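Local atomic coordinates of alpha-galactosidase (Thermus thermophilus, PDB entry 6LCJ), a protein that probably hydrolyses terminal alpha-galactosyl residues from galactosides, as a thermostable, hexameric glycosidase of family GH36. Residues Ala277-Arg291 with Arg319-Ala331. Numbering follows the deposited sequence.
Sequences AGNEEVVEWAADLVR and RYRKAMARLREAA
Arg319 leans over the turn at Ala277 and Gly278, where the absence of a side chain at Gly278 leaves room for the aliphatic part of the arginine; its NH2 hydrogen-bonds to Leu311 O. A water molecule donates to both Ala277 O and Arg319 O, each at 2.8 Å, joining the backbones. One turn on, Ala323 is small enough for its CB to meet both Ala277 CB and Val283 CG2. Arg326 then lays its CB and CG against Val283 CG1 (3.7 Å); with CG anti to the backbone N (chi1 169°) and a bend at chi2, its NE comes within 3.8 Å of Ala287 CB, the methyl lying obliquely to the guanidinium. With the chain cut back to an alanine here, the Ala287 methyl and part of Val283 CG1 would probably lose their cover. Leu327 is the knob, filling a hole among Val283, Ala286, Ala287 and Val290, with CD1 3.7 Å from Ala287 N. Ala330, with only a methyl, allows one face of the Arg291 guanidinium to come over its CA, which lies toward the rim of that face, and Ala331 CB touches Val290 CG1 at 3.6 Å. Crossing at -29°, helices 280-291 and 319-331 pack as near-parallel neighbours on the outside of the parallel-stranded TIM barrel, as in other melibiases.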
loop_
_atom_site.group_PDB
_atom_site.type_symbol
_atom_site.label_atom_id
_atom_site.label_comp_id
_atom_site.label_asym_id
_atom_site.label_seq_id
_atom_site.Cartn_x
_atom_site.Cartn_y
_atom_site.Cartn_z
ATOM N N ALA E 277 28.675 26.799 -4.126
ATOM C CA ALA E 277 29.948 27.254 -3.596
ATOM C C ALA E 277 31.135 26.506 -4.195
ATOM O O ALA E 277 32.284 26.832 -3.873
ATOM C CB ALA E 277 29.938 27.128 -2.064
ATOM N N GLY E 278 30.896 25.492 -5.024
ATOM C CA GLY E 278 31.981 24.915 -5.794
ATOM C C GLY E 278 32.289 25.648 -7.077
ATOM O O GLY E 278 33.297 25.360 -7.720
ATOM N N ASN E 279 31.431 26.590 -7.456
ATOM C CA ASN E 279 31.606 27.407 -8.650
ATOM C C ASN E 279 32.461 28.615 -8.273
ATOM O O ASN E 279 32.010 29.488 -7.520
ATOM C CB ASN E 279 30.237 27.814 -9.193
ATOM C CG ASN E 279 30.310 28.644 -10.465
ATOM O OD1 ASN E 279 31.259 29.378 -10.704
ATOM N ND2 ASN E 279 29.283 28.530 -11.287
ATOM N N GLU E 280 33.697 28.662 -8.796
ATOM C CA GLU E 280 34.631 29.729 -8.440
ATOM C C GLU E 280 34.028 31.105 -8.689
ATOM O O GLU E 280 34.296 32.051 -7.938
ATOM C CB GLU E 280 35.947 29.556 -9.215
ATOM C CG GLU E 280 36.605 30.866 -9.696
ATOM C CD GLU E 280 37.453 31.563 -8.620
ATOM O OE1 GLU E 280 37.697 30.948 -7.543
ATOM O OE2 GLU E 280 37.861 32.735 -8.854
ATOM N N GLU E 281 33.176 31.223 -9.702
ATOM C CA GLU E 281 32.542 32.500 -9.991
ATOM C C GLU E 281 31.600 32.921 -8.868
ATOM O O GLU E 281 31.497 34.111 -8.543
ATOM C CB GLU E 281 31.791 32.405 -11.308
ATOM C CG GLU E 281 31.602 33.695 -12.036
ATOM C CD GLU E 281 31.180 33.460 -13.476
ATOM O OE1 GLU E 281 31.470 32.356 -14.003
ATOM O OE2 GLU E 281 30.558 34.375 -14.071
ATOM N N VAL E 282 30.904 31.959 -8.263
ATOM C CA VAL E 282 29.981 32.277 -7.183
ATOM C C VAL E 282 30.749 32.703 -5.943
ATOM O O VAL E 282 30.404 33.696 -5.295
ATOM C CB VAL E 282 29.068 31.074 -6.898
ATOM C CG1 VAL E 282 28.454 31.173 -5.498
ATOM C CG2 VAL E 282 28.004 30.958 -7.977
ATOM N N VAL E 283 31.802 31.961 -5.601
ATOM C CA VAL E 283 32.664 32.340 -4.482
ATOM C C VAL E 283 33.237 33.734 -4.689
ATOM O O VAL E 283 33.345 34.523 -3.745
ATOM C CB VAL E 283 33.788 31.309 -4.311
ATOM C CG1 VAL E 283 34.696 31.718 -3.180
ATOM C CG2 VAL E 283 33.203 29.944 -4.083
ATOM N N GLU E 284 33.644 34.044 -5.921
ATOM C CA GLU E 284 34.169 35.369 -6.236
ATOM C C GLU E 284 33.113 36.439 -5.996
ATOM O O GLU E 284 33.406 37.510 -5.447
ATOM C CB GLU E 284 34.636 35.374 -7.690
ATOM C CG GLU E 284 35.427 36.561 -8.168
ATOM C CD GLU E 284 35.861 36.369 -9.624
ATOM O OE1 GLU E 284 36.743 35.507 -9.879
ATOM O OE2 GLU E 284 35.297 37.054 -10.513
ATOM N N TRP E 285 31.874 36.156 -6.404
ATOM C CA TRP E 285 30.772 37.091 -6.214
ATOM C C TRP E 285 30.464 37.284 -4.728
ATOM O O TRP E 285 30.262 38.418 -4.271
ATOM C CB TRP E 285 29.566 36.570 -6.996
ATOM C CG TRP E 285 28.272 37.284 -6.837
ATOM C CD1 TRP E 285 27.794 38.308 -7.615
ATOM C CD2 TRP E 285 27.250 36.998 -5.877
ATOM N NE1 TRP E 285 26.543 38.688 -7.181
ATOM C CE2 TRP E 285 26.188 37.899 -6.115
ATOM C CE3 TRP E 285 27.129 36.078 -4.836
ATOM C CZ2 TRP E 285 25.026 37.905 -5.341
ATOM C CZ3 TRP E 285 25.965 36.080 -4.075
ATOM C CH2 TRP E 285 24.933 36.982 -4.334
ATOM N N ALA E 286 30.450 36.195 -3.953
ATOM C CA ALA E 286 30.177 36.326 -2.524
ATOM C C ALA E 286 31.305 37.075 -1.816
ATOM O O ALA E 286 31.045 37.903 -0.936
ATOM C CB ALA E 286 29.945 34.949 -1.888
ATOM N N ALA E 287 32.560 36.810 -2.196
ATOM C CA ALA E 287 33.661 37.619 -1.682
ATOM C C ALA E 287 33.508 39.091 -2.066
ATOM O O ALA E 287 33.883 39.973 -1.290
ATOM C CB ALA E 287 34.999 37.069 -2.171
ATOM N N ASP E 288 32.945 39.384 -3.238
ATOM C CA ASP E 288 32.691 40.775 -3.592
ATOM C C ASP E 288 31.590 41.394 -2.751
ATOM O O ASP E 288 31.530 42.625 -2.655
ATOM C CB ASP E 288 32.317 40.902 -5.067
ATOM C CG ASP E 288 33.487 40.655 -5.979
ATOM O OD1 ASP E 288 34.621 40.476 -5.468
ATOM O OD2 ASP E 288 33.274 40.636 -7.211
ATOM N N LEU E 289 30.696 40.580 -2.171
ATOM C CA LEU E 289 29.731 41.102 -1.201
ATOM C C LEU E 289 30.433 41.553 0.074
ATOM O O LEU E 289 30.131 42.620 0.617
ATOM C CB LEU E 289 28.677 40.049 -0.871
ATOM C CG LEU E 289 27.665 39.669 -1.947
ATOM C CD1 LEU E 289 26.877 38.459 -1.476
ATOM C CD2 LEU E 289 26.745 40.839 -2.260
ATOM N N VAL E 290 31.384 40.756 0.553
ATOM C CA VAL E 290 32.194 41.168 1.687
ATOM C C VAL E 290 32.973 42.433 1.354
ATOM O O VAL E 290 32.967 43.406 2.117
ATOM C CB VAL E 290 33.125 40.025 2.116
ATOM C CG1 VAL E 290 34.152 40.537 3.096
ATOM C CG2 VAL E 290 32.301 38.878 2.720
ATOM N N ARG E 291 33.657 42.442 0.205
ATOM C CA ARG E 291 34.398 43.632 -0.212
ATOM C C ARG E 291 33.485 44.857 -0.336
ATOM O O ARG E 291 33.834 45.950 0.125
ATOM C CB ARG E 291 35.135 43.349 -1.525
ATOM C CG ARG E 291 36.219 42.286 -1.366
ATOM C CD ARG E 291 37.025 42.050 -2.652
ATOM N NE ARG E 291 38.104 41.058 -2.500
ATOM C CZ ARG E 291 39.079 41.097 -1.574
ATOM N NH1 ARG E 291 39.134 42.075 -0.674
ATOM N NH2 ARG E 291 40.009 40.142 -1.536
ATOM N N ARG E 319 34.036 21.801 -0.063
ATOM C CA ARG E 319 33.669 22.986 -0.842
ATOM C C ARG E 319 33.416 24.177 0.071
ATOM O O ARG E 319 33.848 25.301 -0.217
ATOM C CB ARG E 319 32.409 22.736 -1.688
ATOM C CG ARG E 319 32.595 21.839 -2.894
ATOM C CD ARG E 319 31.244 21.405 -3.487
ATOM N NE ARG E 319 30.153 22.147 -2.867
ATOM C CZ ARG E 319 28.999 21.597 -2.494
ATOM N NH1 ARG E 319 28.789 20.293 -2.712
ATOM N NH2 ARG E 319 28.058 22.348 -1.894
ATOM N N TYR E 320 32.682 23.949 1.164
ATOM C CA TYR E 320 32.318 25.033 2.069
ATOM C C TYR E 320 33.550 25.705 2.646
ATOM O O TYR E 320 33.618 26.938 2.725
ATOM C CB TYR E 320 31.429 24.491 3.194
ATOM C CG TYR E 320 31.203 25.439 4.345
ATOM C CD1 TYR E 320 30.226 26.434 4.277
ATOM C CD2 TYR E 320 31.962 25.338 5.508
ATOM C CE1 TYR E 320 30.015 27.302 5.350
ATOM C CE2 TYR E 320 31.763 26.193 6.583
ATOM C CZ TYR E 320 30.793 27.167 6.504
ATOM O OH TYR E 320 30.603 28.009 7.576
ATOM N N ARG E 321 34.537 24.912 3.058
ATOM C CA ARG E 321 35.703 25.487 3.713
ATOM C C ARG E 321 36.517 26.349 2.749
ATOM O O ARG E 321 37.007 27.419 3.131
ATOM C CB ARG E 321 36.555 24.374 4.311
ATOM C CG ARG E 321 37.792 24.861 4.982
ATOM C CD ARG E 321 37.576 24.986 6.454
ATOM N NE ARG E 321 38.801 25.360 7.150
ATOM C CZ ARG E 321 38.825 25.785 8.409
ATOM N NH1 ARG E 321 37.692 25.885 9.093
ATOM N NH2 ARG E 321 39.971 26.108 8.985
ATOM N N LYS E 322 36.666 25.903 1.493
ATOM C CA LYS E 322 37.382 26.699 0.501
ATOM C C LYS E 322 36.631 27.985 0.170
ATOM O O LYS E 322 37.247 29.044 0.024
ATOM C CB LYS E 322 37.627 25.882 -0.760
ATOM C CG LYS E 322 38.647 24.768 -0.579
ATOM C CD LYS E 322 38.724 23.861 -1.818
ATOM C CE LYS E 322 38.966 22.385 -1.450
ATOM N NZ LYS E 322 37.996 21.480 -2.170
ATOM N N ALA E 323 35.304 27.923 0.066
ATOM C CA ALA E 323 34.532 29.141 -0.173
ATOM C C ALA E 323 34.669 30.118 0.991
ATOM O O ALA E 323 34.880 31.318 0.789
ATOM C CB ALA E 323 33.058 28.802 -0.405
ATOM N N MET E 324 34.543 29.622 2.224
ATOM C CA MET E 324 34.649 30.501 3.381
ATOM C C MET E 324 36.061 31.041 3.556
ATOM O O MET E 324 36.235 32.172 4.018
ATOM C CB MET E 324 34.204 29.766 4.650
ATOM C CG MET E 324 32.722 29.436 4.709
ATOM S SD MET E 324 31.665 30.845 4.299
ATOM C CE MET E 324 31.249 30.362 2.669
ATOM N N ALA E 325 37.079 30.243 3.220
ATOM C CA ALA E 325 38.453 30.729 3.291
ATOM C C ALA E 325 38.664 31.934 2.379
ATOM O O ALA E 325 39.416 32.851 2.716
ATOM C CB ALA E 325 39.417 29.605 2.932
ATOM N N ARG E 326 37.995 31.958 1.233
ATOM C CA ARG E 326 38.104 33.110 0.358
ATOM C C ARG E 326 37.384 34.308 0.961
ATOM O O ARG E 326 37.871 35.442 0.884
ATOM C CB ARG E 326 37.554 32.756 -1.031
ATOM C CG ARG E 326 37.369 33.941 -1.976
ATOM C CD ARG E 326 38.706 34.536 -2.512
ATOM N NE ARG E 326 38.507 35.889 -3.054
ATOM C CZ ARG E 326 39.106 36.984 -2.587
ATOM N NH1 ARG E 326 39.961 36.896 -1.573
ATOM N NH2 ARG E 326 38.835 38.169 -3.122
ATOM N N LEU E 327 36.231 34.074 1.581
ATOM C CA LEU E 327 35.523 35.163 2.239
ATOM C C LEU E 327 36.275 35.623 3.482
ATOM O O LEU E 327 36.190 36.797 3.859
ATOM C CB LEU E 327 34.105 34.722 2.598
ATOM C CG LEU E 327 32.999 34.914 1.574
ATOM C CD1 LEU E 327 33.358 34.215 0.297
ATOM C CD2 LEU E 327 31.681 34.380 2.120
ATOM N N ARG E 328 37.017 34.717 4.119
ATOM C CA ARG E 328 37.858 35.107 5.241
ATOM C C ARG E 328 38.933 36.086 4.792
ATOM O O ARG E 328 39.158 37.113 5.438
ATOM C CB ARG E 328 38.486 33.873 5.895
ATOM C CG ARG E 328 39.562 34.183 6.964
ATOM C CD ARG E 328 38.978 34.639 8.314
ATOM N NE ARG E 328 38.693 36.075 8.345
ATOM C CZ ARG E 328 37.965 36.685 9.279
ATOM N NH1 ARG E 328 37.417 35.994 10.267
ATOM N NH2 ARG E 328 37.777 37.995 9.223
ATOM N N GLU E 329 39.595 35.786 3.666
ATOM C CA GLU E 329 40.648 36.657 3.155
ATOM C C GLU E 329 40.078 37.959 2.622
ATOM O O GLU E 329 40.677 39.023 2.805
ATOM C CB GLU E 329 41.442 35.943 2.068
ATOM C CG GLU E 329 42.434 34.936 2.608
ATOM C CD GLU E 329 43.675 35.595 3.233
ATOM O OE1 GLU E 329 43.769 36.844 3.259
ATOM O OE2 GLU E 329 44.563 34.856 3.706
ATOM N N ALA E 330 38.919 37.902 1.970
ATOM C CA ALA E 330 38.318 39.127 1.459
ATOM C C ALA E 330 37.921 40.067 2.587
ATOM O O ALA E 330 37.871 41.287 2.386
ATOM C CB ALA E 330 37.110 38.803 0.584
ATOM N N ALA E 331 37.644 39.524 3.775
ATOM C CA ALA E 331 37.220 40.325 4.918
ATOM C C ALA E 331 38.390 40.863 5.721
ATOM O O ALA E 331 38.205 41.777 6.535
ATOM C CB ALA E 331 36.308 39.505 5.839
HETATM O O HOH W 1 34.652 25.714 -2.905
HETATM O O HOH W 2 26.661 25.285 -2.389
#